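Local coordinates for HIAXHD3 (Humicola insolens, PDB 3ZXK), which probably removes arabinofuranosyl side chains from xylan as a family 43 glycoside hydrolase, and has served as a scaffold for engineering in endo-xylanase activity, at residues 12-17 against 377-382; 327-332 against 342-347; 356-361 against 518-523; 387-392 against 452-457; 461-466 against 475-480. All coordinates share one frame; numbering follows the deposited sequence.

Contact 1. Residues 12-17 against 377-382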
# COMPACT_ATOMS: atom_id res chain seq x y z
N VAL A 12 -2.93 -13.48 5.13
CA VAL A 12 -1.77 -13.98 4.40
C VAL A 12 -0.59 -13.02 4.41
O VAL A 12 0.56 -13.45 4.32
CB VAL A 12 -2.13 -14.45 2.97
CG1 VAL A 12 -3.15 -15.56 3.04
CG2 VAL A 12 -2.66 -13.29 2.11
N LEU A 13 -0.86 -11.73 4.57
CA LEU A 13 0.20 -10.72 4.62
C LEU A 13 -0.31 -9.66 5.57
O LEU A 13 -1.36 -9.07 5.33
CB LEU A 13 0.42 -10.11 3.23
CG LEU A 13 1.45 -8.97 3.16
CD1 LEU A 13 2.85 -9.38 3.60
CD2 LEU A 13 1.48 -8.35 1.77
N TRP A 14 0.40 -9.43 6.67
CA TRP A 14 -0.08 -8.48 7.66
C TRP A 14 0.53 -7.12 7.42
O TRP A 14 1.22 -6.57 8.29
CB TRP A 14 0.25 -8.96 9.05
CG TRP A 14 -0.73 -8.43 10.08
CD1 TRP A 14 -1.16 -7.13 10.24
CD2 TRP A 14 -1.40 -9.21 11.11
NE1 TRP A 14 -2.03 -7.05 11.29
CE2 TRP A 14 -2.23 -8.27 11.85
CE3 TRP A 14 -1.38 -10.55 11.49
CZ2 TRP A 14 -3.03 -8.68 12.91
CZ3 TRP A 14 -2.20 -10.96 12.55
CH2 TRP A 14 -2.99 -10.04 13.25
N GLU A 15 0.30 -6.59 6.23
CA GLU A 15 0.82 -5.27 5.85
C GLU A 15 -0.27 -4.60 5.01
O GLU A 15 -0.97 -5.27 4.24
CB GLU A 15 2.13 -5.38 5.06
CG GLU A 15 3.35 -5.84 5.87
CD GLU A 15 4.67 -5.85 5.09
OE1 GLU A 15 4.76 -5.10 4.10
OE2 GLU A 15 5.61 -6.63 5.45
N ASP A 16 -0.39 -3.28 5.15
CA ASP A 16 -1.44 -2.48 4.52
C ASP A 16 -1.31 -2.46 2.99
O ASP A 16 -0.48 -1.74 2.46
CB ASP A 16 -1.32 -1.06 5.10
CG ASP A 16 -2.34 -0.11 4.57
OD1 ASP A 16 -3.50 -0.53 4.37
OD2 ASP A 16 -1.98 1.07 4.40
N HIS A 17 -2.18 -3.19 2.29
CA HIS A 17 -2.17 -3.31 0.80
C HIS A 17 -3.60 -3.30 0.32
O HIS A 17 -4.15 -4.31 -0.12
CB HIS A 17 -1.34 -4.53 0.32
CG HIS A 17 0.15 -4.26 0.22
ND1 HIS A 17 0.69 -3.47 -0.74
CD2 HIS A 17 1.20 -4.67 1.02
CE1 HIS A 17 2.02 -3.39 -0.56
NE2 HIS A 17 2.34 -4.13 0.51
N ALA A 377 4.58 -4.34 9.71
CA ALA A 377 4.00 -5.68 9.70
C ALA A 377 3.41 -5.98 11.07
O ALA A 377 3.96 -5.62 12.09
CB ALA A 377 5.04 -6.74 9.31
N GLY A 378 2.26 -6.65 11.08
CA GLY A 378 1.53 -6.86 12.31
C GLY A 378 1.64 -8.28 12.83
O GLY A 378 2.11 -9.17 12.14
N PRO A 379 1.14 -8.49 14.05
CA PRO A 379 0.42 -7.46 14.83
C PRO A 379 1.30 -6.45 15.58
O PRO A 379 0.78 -5.39 15.96
CB PRO A 379 -0.40 -8.30 15.82
CG PRO A 379 0.43 -9.54 16.01
CD PRO A 379 1.03 -9.84 14.65
N LYS A 380 2.58 -6.77 15.81
CA LYS A 380 3.51 -5.88 16.53
C LYS A 380 4.89 -5.96 15.92
O LYS A 380 5.37 -7.05 15.64
CB LYS A 380 3.61 -6.23 18.02
CG LYS A 380 2.29 -6.41 18.72
CD LYS A 380 2.52 -6.63 20.22
CE LYS A 380 1.21 -6.83 20.97
NZ LYS A 380 1.42 -7.11 22.43
N ALA A 381 5.52 -4.81 15.73
CA ALA A 381 6.86 -4.76 15.15
C ALA A 381 7.65 -3.58 15.65
O ALA A 381 7.08 -2.53 15.99
CB ALA A 381 6.80 -4.70 13.62
N SER A 382 8.96 -3.77 15.67
CA SER A 382 9.88 -2.73 16.06
C SER A 382 10.59 -2.26 14.80
O SER A 382 11.03 -3.09 14.02
CB SER A 382 10.90 -3.31 17.04
OG SER A 382 11.73 -2.29 17.52
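The indole of Trp14 lies flat against Gly378 and Pro379, where a loop of the family 43 five-bladed beta-propeller meets the concanavalin A-like beta-sandwich. Trp14 is the centre of an inverse gamma turn, and its CG stands anti to the backbone N (chi1 -153°), which puts CG beside the carbonyl carbon, with the ring over Gly378. One ring face takes both residues: Gly378 CA sits 3.5 Å from the centroid of the Trp14 five-membered ring, and Pro379 CD is 4.1 Å from that of its six-membered ring, both as CH-pi contacts. The Pro379 side chain crosses the indole at about a right angle, with Pro379 CB 3.9 Å from Trp14 CZ2. A cis peptide bond precedes this proline. A side chain on Gly378 would point toward the indole and come too close to Trp14 NE1.

The backbones join next to the ring. Gly378 N donates to Trp14 O at 3.0 Å, in the carbonyl plane, and Ala377 CA brings a C-H to the same Trp14 oxygen at 3.2 Å. Trp14 also packs on Ile274, and Asp16 OD1 accepts from the backbone N of Arg273, a residue of the glycan pocket, so this interdomain contact runs close to the sugar site. Glu15, whose OE2 is hydrogen-bonded to Ser318 OG, touches Ala377, its CG 3.9 Å from Ala377 CB.

Contact 2. Residues 327-332 against 342-347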
# COMPACT_ATOMS: atom_id res chain seq x y z
N THR A 327 21.76 0.99 -6.33
CA THR A 327 21.36 2.21 -7.03
C THR A 327 19.89 2.59 -6.84
O THR A 327 19.49 3.72 -7.15
CB THR A 327 21.66 2.09 -8.54
OG1 THR A 327 21.04 0.91 -9.07
CG2 THR A 327 23.17 1.99 -8.77
N ARG A 328 19.10 1.65 -6.29
CA ARG A 328 17.66 1.79 -6.19
C ARG A 328 17.21 1.39 -4.81
O ARG A 328 17.86 0.59 -4.16
CB ARG A 328 16.98 0.87 -7.20
CG ARG A 328 17.36 1.09 -8.64
CD ARG A 328 16.80 -0.02 -9.52
NE ARG A 328 15.37 -0.25 -9.31
CZ ARG A 328 14.39 0.41 -9.93
NH1 ARG A 328 14.67 1.36 -10.83
NH2 ARG A 328 13.13 0.13 -9.66
N PHE A 329 16.07 1.92 -4.38
CA PHE A 329 15.44 1.48 -3.14
C PHE A 329 14.86 0.08 -3.31
O PHE A 329 14.42 -0.32 -4.40
CB PHE A 329 14.30 2.43 -2.73
CG PHE A 329 14.77 3.76 -2.21
CD1 PHE A 329 15.42 3.87 -0.98
CD2 PHE A 329 14.52 4.93 -2.93
CE1 PHE A 329 15.85 5.09 -0.50
CE2 PHE A 329 14.93 6.15 -2.45
CZ PHE A 329 15.59 6.24 -1.22
N SER A 330 14.83 -0.67 -2.21
CA SER A 330 14.02 -1.87 -2.17
C SER A 330 12.55 -1.49 -2.40
O SER A 330 12.14 -0.32 -2.28
CB SER A 330 14.17 -2.56 -0.82
OG SER A 330 13.22 -2.03 0.08
N GLU A 331 11.73 -2.50 -2.69
CA GLU A 331 10.34 -2.28 -3.05
C GLU A 331 9.50 -1.94 -1.83
O GLU A 331 8.33 -1.62 -1.96
CB GLU A 331 9.81 -3.52 -3.77
CG GLU A 331 10.37 -3.68 -5.18
CD GLU A 331 9.99 -2.49 -6.05
OE1 GLU A 331 8.79 -2.09 -6.02
OE2 GLU A 331 10.87 -1.92 -6.74
N HIS A 332 10.10 -1.97 -0.64
CA HIS A 332 9.35 -1.65 0.59
C HIS A 332 9.19 -0.16 0.86
O HIS A 332 8.31 0.25 1.63
CB HIS A 332 10.00 -2.30 1.80
CG HIS A 332 10.05 -3.79 1.72
ND1 HIS A 332 8.99 -4.58 1.99
CD2 HIS A 332 11.08 -4.64 1.34
CE1 HIS A 332 9.31 -5.85 1.78
NE2 HIS A 332 10.60 -5.89 1.38
N SER A 342 16.72 16.16 -6.07
CA SER A 342 17.98 16.89 -5.96
C SER A 342 18.49 16.87 -4.50
O SER A 342 19.62 17.30 -4.22
CB SER A 342 17.80 18.34 -6.43
OG SER A 342 17.13 19.16 -5.47
N LYS A 343 17.65 16.34 -3.59
CA LYS A 343 17.89 16.44 -2.15
C LYS A 343 18.12 15.11 -1.45
O LYS A 343 18.33 15.09 -0.25
CB LYS A 343 16.79 17.24 -1.44
CG LYS A 343 16.75 18.75 -1.78
CD LYS A 343 17.94 19.57 -1.27
CE LYS A 343 17.76 21.06 -1.57
NZ LYS A 343 17.90 21.39 -3.02
N PHE A 344 18.12 14.00 -2.18
CA PHE A 344 18.57 12.72 -1.61
C PHE A 344 19.50 11.98 -2.56
O PHE A 344 19.44 12.17 -3.79
CB PHE A 344 17.36 11.82 -1.23
CG PHE A 344 16.74 11.08 -2.40
CD1 PHE A 344 17.19 9.80 -2.76
CD2 PHE A 344 15.68 11.65 -3.12
CE1 PHE A 344 16.60 9.13 -3.82
CE2 PHE A 344 15.10 10.98 -4.19
CZ PHE A 344 15.58 9.72 -4.55
N THR A 345 20.35 11.12 -2.00
CA THR A 345 21.21 10.28 -2.84
C THR A 345 21.44 8.96 -2.14
O THR A 345 21.67 8.92 -0.93
CB THR A 345 22.61 10.91 -3.06
OG1 THR A 345 22.49 12.30 -3.41
CG2 THR A 345 23.32 10.18 -4.18
N LEU A 346 21.39 7.88 -2.91
CA LEU A 346 21.87 6.58 -2.46
C LEU A 346 23.35 6.51 -2.83
O LEU A 346 23.69 6.66 -3.99
CB LEU A 346 21.09 5.48 -3.18
CG LEU A 346 19.68 5.27 -2.60
CD1 LEU A 346 18.88 4.41 -3.56
CD2 LEU A 346 19.78 4.58 -1.24
N LEU A 347 24.22 6.28 -1.84
CA LEU A 347 25.68 6.48 -1.98
C LEU A 347 26.43 5.40 -2.73
O LEU A 347 27.55 5.64 -3.22
CB LEU A 347 26.31 6.59 -0.60
CG LEU A 347 25.94 7.88 0.12
CD1 LEU A 347 26.31 7.80 1.59
CD2 LEU A 347 26.58 9.09 -0.55
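Phe329 and Leu346 pack face to methyl at the margin of the concanavalin A-like sandwich, where the loop ahead of strand 334-336 lies against strand 344-346, an outermost strand of its sheet. In the CH-pi contact Leu346 CD1 stands 4.2 Å from the centroid of the Phe329 ring, 3° off the ring normal and over its centre. The same methyl reaches the loop backbone, with Leu346 CD1 3.7 Å from Thr327 O. Its sister methyl, Leu346 CD2, approaches the ring at Phe329 CE1.

The aromatic contact is oblique. The Phe329 and Phe344 rings have centroids 5.8 Å apart and planes turned by 34°. The Phe344 ring also meets that of Trp335. Phe329 further touches Leu354 and Leu372, which belong to different sheets, and so wedges between the two layers. An alanine at Phe329 would probably leave Leu346 CD1 without the ring beneath it and open a gap beside Phe344.

No hydrogen bond links the two segments. Within the loop, an ST turn follows the phenylalanine: Ser330 OG accepts from His332 N at 3.2 Å. The closest ring atoms are Phe329 CE2 and Phe344 CE1, 3.7 Å apart.

Contact 3. Residues 356-361 against 518-523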
# COMPACT_ATOMS: atom_id res chain seq x y z
N LEU A 356 19.85 12.16 3.14
CA LEU A 356 18.67 13.03 3.10
C LEU A 356 19.13 14.46 3.40
O LEU A 356 19.51 14.78 4.56
CB LEU A 356 17.64 12.60 4.15
CG LEU A 356 16.98 11.22 4.01
CD1 LEU A 356 16.03 10.95 5.19
CD2 LEU A 356 16.20 11.18 2.71
N ARG A 357 19.19 15.31 2.36
CA ARG A 357 19.40 16.74 2.58
C ARG A 357 18.09 17.41 2.90
O ARG A 357 17.08 17.07 2.30
CB ARG A 357 20.00 17.40 1.33
CG ARG A 357 21.38 16.82 0.99
CD ARG A 357 22.06 17.59 -0.11
NE ARG A 357 23.49 17.26 -0.16
CZ ARG A 357 24.29 17.62 -1.14
NH1 ARG A 357 23.81 18.29 -2.20
NH2 ARG A 357 25.57 17.26 -1.08
N THR A 358 18.05 18.33 3.86
CA THR A 358 16.79 19.04 4.09
C THR A 358 16.24 19.65 2.78
O THR A 358 16.98 20.30 2.01
CB THR A 358 16.93 20.11 5.17
OG1 THR A 358 18.01 21.01 4.82
CG2 THR A 358 17.26 19.46 6.51
N ALA A 359 14.96 19.44 2.53
CA ALA A 359 14.37 19.86 1.27
C ALA A 359 13.30 20.93 1.45
O ALA A 359 12.91 21.57 0.48
CB ALA A 359 13.80 18.66 0.52
N THR A 360 12.85 21.15 2.69
CA THR A 360 11.76 22.09 2.98
C THR A 360 12.07 22.85 4.26
O THR A 360 12.53 22.26 5.25
CB THR A 360 10.46 21.33 3.24
OG1 THR A 360 10.19 20.45 2.15
CG2 THR A 360 9.31 22.26 3.43
N VAL A 361 11.80 24.15 4.25
CA VAL A 361 11.84 24.97 5.47
C VAL A 361 10.42 25.09 5.97
O VAL A 361 9.55 25.63 5.29
CB VAL A 361 12.44 26.39 5.18
CG1 VAL A 361 12.33 27.30 6.41
CG2 VAL A 361 13.88 26.23 4.69
N LYS A 518 14.81 26.72 9.73
CA LYS A 518 15.52 27.97 9.44
C LYS A 518 15.94 28.09 8.00
O LYS A 518 15.53 29.02 7.32
CB LYS A 518 16.74 28.11 10.33
CG LYS A 518 16.39 28.41 11.77
CD LYS A 518 17.65 28.57 12.62
CE LYS A 518 17.29 29.05 14.01
NZ LYS A 518 16.54 30.33 13.95
N SER A 519 16.79 27.16 7.55
CA SER A 519 17.33 27.23 6.20
C SER A 519 17.83 25.88 5.73
O SER A 519 18.16 25.04 6.53
CB SER A 519 18.48 28.23 6.15
OG SER A 519 19.65 27.61 6.63
N LEU A 520 17.91 25.70 4.42
CA LEU A 520 18.44 24.46 3.88
C LEU A 520 19.96 24.41 3.97
O LEU A 520 20.60 25.39 4.32
CB LEU A 520 17.97 24.25 2.44
CG LEU A 520 16.47 24.42 2.21
CD1 LEU A 520 16.18 24.22 0.73
CD2 LEU A 520 15.64 23.43 3.05
N GLY A 521 20.53 23.25 3.66
CA GLY A 521 21.98 23.07 3.67
C GLY A 521 22.41 21.90 4.52
O GLY A 521 23.49 21.33 4.30
N GLY A 522 21.56 21.53 5.49
CA GLY A 522 21.83 20.38 6.37
C GLY A 522 21.55 19.05 5.73
O GLY A 522 20.84 18.95 4.71
N GLU A 523 22.15 18.00 6.29
CA GLU A 523 21.88 16.63 5.83
C GLU A 523 22.16 15.61 6.91
O GLU A 523 22.96 15.84 7.85
CB GLU A 523 22.67 16.30 4.56
CG GLU A 523 24.16 16.11 4.77
CD GLU A 523 24.88 15.93 3.44
OE1 GLU A 523 24.74 16.77 2.54
OE2 GLU A 523 25.61 14.94 3.27
O HOH W 1 19.28 22.55 6.62
O HOH W 2 19.71 20.87 2.35
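At the ends of two neighbouring strands of the concanavalin A-like sandwich, Arg357 and Glu523 form an antiparallel non-hydrogen-bonded pair, where strand 354-357 stops and strand 523-533 begins. Their side chains lie side by side, pointing the same way, and Arg357 NE makes a salt bridge to Glu523 OE1 at 3.0 Å. The nitrogen meets OE1 on its syn side, 34° out of the carboxylate plane, the guanidinium and carboxylate being turned 40° apart. An alanine at Glu523 would probably leave the Arg357 charge without this mate and its guanidinium freer to turn.

One step on, Thr358 N donates to Gly522 O at 3.0 Å; after that the chains separate and two waters take over. The first accepts from Thr358 OG1 (2.7 Å) and Gly522 N, and donates to Ser519 O. The second accepts from Gly521 N and donates to Thr358 O and Gly522 O. Leu520 and Val361 close the far end: Leu520 CD2 and Val361 CG2 are 3.7 Å apart, and Val361 CG1 rests on Lys518 O. At Gly521, with phi 127°, a CB would jam against the preceding carbonyl. Direct bonds thus give way to water bridges where this antiparallel pair of the beta-sandwich ends and runs into loops.

Contact 4. Residues 387-392 against 452-457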
# COMPACT_ATOMS: atom_id res chain seq x y z
N LEU A 387 21.39 6.18 12.06
CA LEU A 387 21.72 7.45 11.39
C LEU A 387 23.06 8.02 11.77
O LEU A 387 23.54 7.80 12.89
CB LEU A 387 20.64 8.52 11.64
CG LEU A 387 19.23 8.16 11.17
CD1 LEU A 387 18.43 7.56 12.31
CD2 LEU A 387 18.57 9.42 10.63
N ASP A 388 23.67 8.74 10.84
CA ASP A 388 24.77 9.66 11.15
C ASP A 388 24.22 11.10 10.98
O ASP A 388 23.85 11.49 9.87
CB ASP A 388 25.93 9.39 10.20
CG ASP A 388 27.10 10.38 10.34
OD1 ASP A 388 27.01 11.42 11.04
OD2 ASP A 388 28.14 10.11 9.68
N VAL A 389 24.14 11.86 12.06
CA VAL A 389 23.48 13.17 12.00
C VAL A 389 24.44 14.36 12.16
O VAL A 389 24.02 15.49 12.42
CB VAL A 389 22.32 13.30 13.03
CG1 VAL A 389 21.26 12.21 12.80
CG2 VAL A 389 22.84 13.27 14.45
N ARG A 390 25.73 14.11 11.95
CA ARG A 390 26.74 15.17 12.08
C ARG A 390 26.49 16.34 11.13
O ARG A 390 26.86 17.48 11.45
CB ARG A 390 28.16 14.66 11.93
CG ARG A 390 28.58 13.77 13.09
CD ARG A 390 29.89 13.09 12.80
NE ARG A 390 29.81 12.37 11.53
CZ ARG A 390 30.86 11.95 10.84
NH1 ARG A 390 32.08 12.17 11.30
NH2 ARG A 390 30.71 11.29 9.70
N GLY A 391 25.87 16.06 9.98
CA GLY A 391 25.60 17.09 8.98
C GLY A 391 24.42 18.00 9.25
O GLY A 391 24.12 18.88 8.42
N MET A 392 23.72 17.79 10.37
CA MET A 392 22.61 18.71 10.70
C MET A 392 23.08 20.14 10.92
O MET A 392 24.18 20.38 11.47
CB MET A 392 21.85 18.25 11.93
CG MET A 392 21.15 16.94 11.68
SD MET A 392 20.21 16.39 13.11
CE MET A 392 18.71 17.35 12.95
N ASN A 452 30.70 12.03 18.50
CA ASN A 452 30.79 10.56 18.41
C ASN A 452 29.42 9.88 18.43
O ASN A 452 29.16 8.96 17.64
CB ASN A 452 31.70 10.01 19.52
CG ASN A 452 33.16 10.25 19.23
OD1 ASN A 452 33.61 10.07 18.09
ND2 ASN A 452 33.91 10.66 20.24
N ALA A 453 28.54 10.35 19.30
CA ALA A 453 27.17 9.87 19.36
C ALA A 453 26.43 10.23 18.07
O ALA A 453 25.64 9.43 17.55
CB ALA A 453 26.45 10.49 20.55
N GLN A 454 26.68 11.44 17.55
CA GLN A 454 26.01 11.89 16.33
C GLN A 454 26.33 11.02 15.14
O GLN A 454 25.51 10.84 14.25
CB GLN A 454 26.35 13.34 16.00
CG GLN A 454 25.75 14.33 16.99
CD GLN A 454 26.27 15.72 16.73
OE1 GLN A 454 26.48 16.10 15.59
NE2 GLN A 454 26.50 16.48 17.79
N GLN A 455 27.54 10.46 15.14
CA GLN A 455 27.98 9.65 14.00
C GLN A 455 27.25 8.31 13.95
O GLN A 455 27.18 7.69 12.90
CB GLN A 455 29.51 9.48 14.01
CG GLN A 455 30.16 8.86 12.76
CD GLN A 455 30.01 7.34 12.70
OE1 GLN A 455 30.05 6.66 13.73
NE2 GLN A 455 29.82 6.82 11.49
N ASP A 456 26.64 7.88 15.07
CA ASP A 456 25.97 6.59 15.10
C ASP A 456 24.86 6.59 16.13
O ASP A 456 25.04 6.16 17.26
CB ASP A 456 26.95 5.45 15.37
CG ASP A 456 26.41 4.09 14.98
OD1 ASP A 456 25.89 3.97 13.85
OD2 ASP A 456 26.53 3.15 15.79
N ILE A 457 23.70 7.10 15.73
CA ILE A 457 22.54 7.13 16.60
C ILE A 457 21.46 6.19 16.08
O ILE A 457 21.17 6.17 14.88
CB ILE A 457 21.98 8.56 16.78
CG1 ILE A 457 20.77 8.57 17.71
CG2 ILE A 457 21.60 9.17 15.43
CD1 ILE A 457 20.54 9.91 18.37
O HOH W 3 24.48 17.71 14.37
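Arg390 bends at chi3 (-55°), turning NE toward Asp388, while Asp388 holds its CG anti to the backbone N (chi1 175°) and offers the carboxylate in return; the guanidinium lies against Gln455. Gln455 CG sits over the centre of one guanidinium face, 3.7 Å from Arg390 CZ, and the two side chains run alongside each other in the same direction. The carboxylate is gripped side-on. Arg390 NE meets Asp388 OD1 at 3.0 Å, in the guanidinium plane, and Arg390 NH2 takes the syn lone pair of Asp388 OD2 at 2.8 Å. Asp388 OD1 also accepts from the backbone N of Arg390, an Asx turn, so three N-H groups of Arg390 hold the carboxylate, two of them on OD1, and probably fix its rotation.

The setting is the end of strand 380-388 in the sandwich, which leads into a type I turn from Val389 to Met392, next to the short helix 451-455 that runs into strand 457-464. Leu387 and Ile457 form an antiparallel hydrogen-bonded pair: Leu387 N to Ile457 O is 2.8 Å, Ile457 N to Leu387 O 2.9 Å. Beyond it the last helical turn takes over, with Val389 N donating to Gln454 O at 2.8 Å.

Val389 crosses Gln454 at about a right angle, its CG2 3.8 Å from Gln454 CB. Gln454 NE2 is held by Ile449 O. A water donates to both Gln454 OE1 and Val389 O, the latter at 3.0 Å.

Contact 5. Residues 461-466 against 475-480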
# COMPACT_ATOMS: atom_id res chain seq x y z
N ILE A 461 11.30 2.46 17.13
CA ILE A 461 9.85 2.64 17.30
C ILE A 461 9.23 1.26 17.53
O ILE A 461 9.29 0.39 16.64
CB ILE A 461 9.20 3.29 16.06
CG1 ILE A 461 9.78 4.67 15.72
CG2 ILE A 461 7.69 3.41 16.23
CD1 ILE A 461 9.28 5.24 14.41
N ASP A 462 8.61 1.05 18.68
CA ASP A 462 7.94 -0.26 18.94
C ASP A 462 6.44 -0.00 18.79
O ASP A 462 5.82 0.60 19.66
CB ASP A 462 8.22 -0.79 20.37
CG ASP A 462 9.62 -1.37 20.54
OD1 ASP A 462 10.47 -1.15 19.65
OD2 ASP A 462 9.87 -2.02 21.60
N ALA A 463 5.88 -0.48 17.68
CA ALA A 463 4.48 -0.22 17.36
C ALA A 463 3.58 -1.42 17.56
O ALA A 463 3.87 -2.52 17.15
CB ALA A 463 4.36 0.21 15.91
N ASP A 464 2.43 -1.18 18.16
CA ASP A 464 1.43 -2.22 18.28
C ASP A 464 0.29 -1.88 17.33
O ASP A 464 -0.38 -0.83 17.50
CB ASP A 464 0.91 -2.28 19.73
CG ASP A 464 -0.12 -3.39 19.95
OD1 ASP A 464 -0.35 -4.16 19.01
OD2 ASP A 464 -0.70 -3.49 21.05
N ILE A 465 0.10 -2.70 16.30
CA ILE A 465 -0.99 -2.50 15.35
C ILE A 465 -2.05 -3.60 15.48
O ILE A 465 -2.82 -3.84 14.54
CB ILE A 465 -0.54 -2.29 13.87
CG1 ILE A 465 0.37 -3.43 13.36
CG2 ILE A 465 0.16 -0.94 13.76
CD1 ILE A 465 0.51 -3.50 11.84
N THR A 466 -2.09 -4.27 16.62
CA THR A 466 -3.15 -5.27 16.84
C THR A 466 -4.51 -4.62 16.54
O THR A 466 -4.78 -3.54 17.04
CB THR A 466 -3.13 -5.77 18.30
OG1 THR A 466 -1.84 -6.30 18.61
CG2 THR A 466 -4.19 -6.86 18.52
N ARG A 475 -4.43 1.47 20.53
CA ARG A 475 -3.14 0.86 20.76
C ARG A 475 -2.08 1.92 21.00
O ARG A 475 -2.27 3.11 20.72
CB ARG A 475 -2.73 0.05 19.52
CG ARG A 475 -3.71 -1.01 19.08
CD ARG A 475 -3.99 -2.02 20.18
NE ARG A 475 -5.03 -2.97 19.79
CZ ARG A 475 -5.79 -3.66 20.64
NH1 ARG A 475 -5.63 -3.52 21.96
NH2 ARG A 475 -6.73 -4.46 20.17
N THR A 476 -0.94 1.49 21.54
CA THR A 476 0.12 2.45 21.79
C THR A 476 1.45 2.01 21.19
O THR A 476 1.72 0.81 20.96
CB THR A 476 0.32 2.71 23.30
OG1 THR A 476 0.69 1.48 23.93
CG2 THR A 476 -0.95 3.26 23.95
N THR A 477 2.27 3.03 20.93
CA THR A 477 3.64 2.89 20.45
C THR A 477 4.59 3.56 21.43
O THR A 477 4.27 4.61 22.00
CB THR A 477 3.78 3.55 19.07
OG1 THR A 477 3.09 2.76 18.10
CG2 THR A 477 5.27 3.68 18.64
N THR A 478 5.75 2.93 21.62
CA THR A 478 6.82 3.50 22.45
C THR A 478 8.09 3.76 21.63
O THR A 478 8.29 3.15 20.58
CB THR A 478 7.12 2.64 23.68
OG1 THR A 478 7.36 1.28 23.30
CG2 THR A 478 5.92 2.70 24.67
N PHE A 479 8.91 4.70 22.10
CA PHE A 479 10.08 5.17 21.37
C PHE A 479 11.35 5.01 22.22
O PHE A 479 11.32 5.22 23.45
CB PHE A 479 9.90 6.64 20.99
CG PHE A 479 8.75 6.90 20.03
CD1 PHE A 479 7.45 7.11 20.49
CD2 PHE A 479 8.98 6.93 18.66
CE1 PHE A 479 6.39 7.32 19.60
CE2 PHE A 479 7.93 7.16 17.77
CZ PHE A 479 6.63 7.33 18.23
N TYR A 480 12.46 4.66 21.57
CA TYR A 480 13.73 4.41 22.25
C TYR A 480 14.89 4.95 21.42
O TYR A 480 14.76 5.09 20.20
CB TYR A 480 13.95 2.90 22.43
CG TYR A 480 12.79 2.18 23.07
CD1 TYR A 480 11.65 1.89 22.33
CD2 TYR A 480 12.83 1.80 24.43
CE1 TYR A 480 10.58 1.26 22.88
CE2 TYR A 480 11.74 1.15 25.01
CZ TYR A 480 10.60 0.91 24.21
OH TYR A 480 9.48 0.30 24.68
O HOH W 4 3.84 -0.83 21.50
O HOH W 5 -1.16 -1.26 22.65
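Asp464, packed against Arg475, has its OD1 gripped twice by Thr466: Thr466 OG1 donates to the syn lone pair of Asp464 OD1 at 2.6 Å, and Thr466 N reaches the same oxygen from above the carboxylate plane, making an Asx turn. Thr466 O, next to this turn, accepts from Arg475 NE at 2.8 Å; the oxygen lies in the guanidinium plane, but the donor stands 45° above the carbonyl plane. Asp464 OD2 is 4.5 Å from Arg475 NE, near enough for opposite charges to attract, with no N-H aimed at the oxygen. A water ties this oxygen to Thr476 N.

Along the beta hairpin of strands 457-464 and 476-482, Asp462 N bonds Thr478 O at 2.8 Å. One face carries Ile461, Thr477 and Phe479 toward strand 396-403 of the other sheet, Ile461 on Ala400, the others on Leu402. There Ile461 CG2 and Thr477 CG2 are tight at 3.4 Å. On the opposite face Asp462, bonded to Ser382 and Arg460, lies across Tyr480, whose OH pairs with Thr478 OG1 at 2.7 Å. Thr477 OG1 and Asp464 O are buried with no partner in the model; toward the loop the Arg475 bond and bridging water probably hold the strand ends together.

How the contacts relate
From the N terminus, contact 1 opens at 12-17 in the propeller and closes only at 377-382, tying the catalytic domain to the sandwich. Contact 2 opens and closes within that span, on the outermost strand 344-346. Contact 3 opens at 356-361, before contact 1 has closed, and closes at 518-523, so the two cross. Contacts 4 and 5 follow one another inside the span of contact 3, their segments 452-457 and 461-466 sharing strand 457-464. All five reach the same seven-stranded sheet. Lys343 O bonded to Arg357 N links contacts 2 and 3, Gly391 O to Glu523 N links 4 and 3, and Ser382 OG to Asp462 OD1 links 1 and 5.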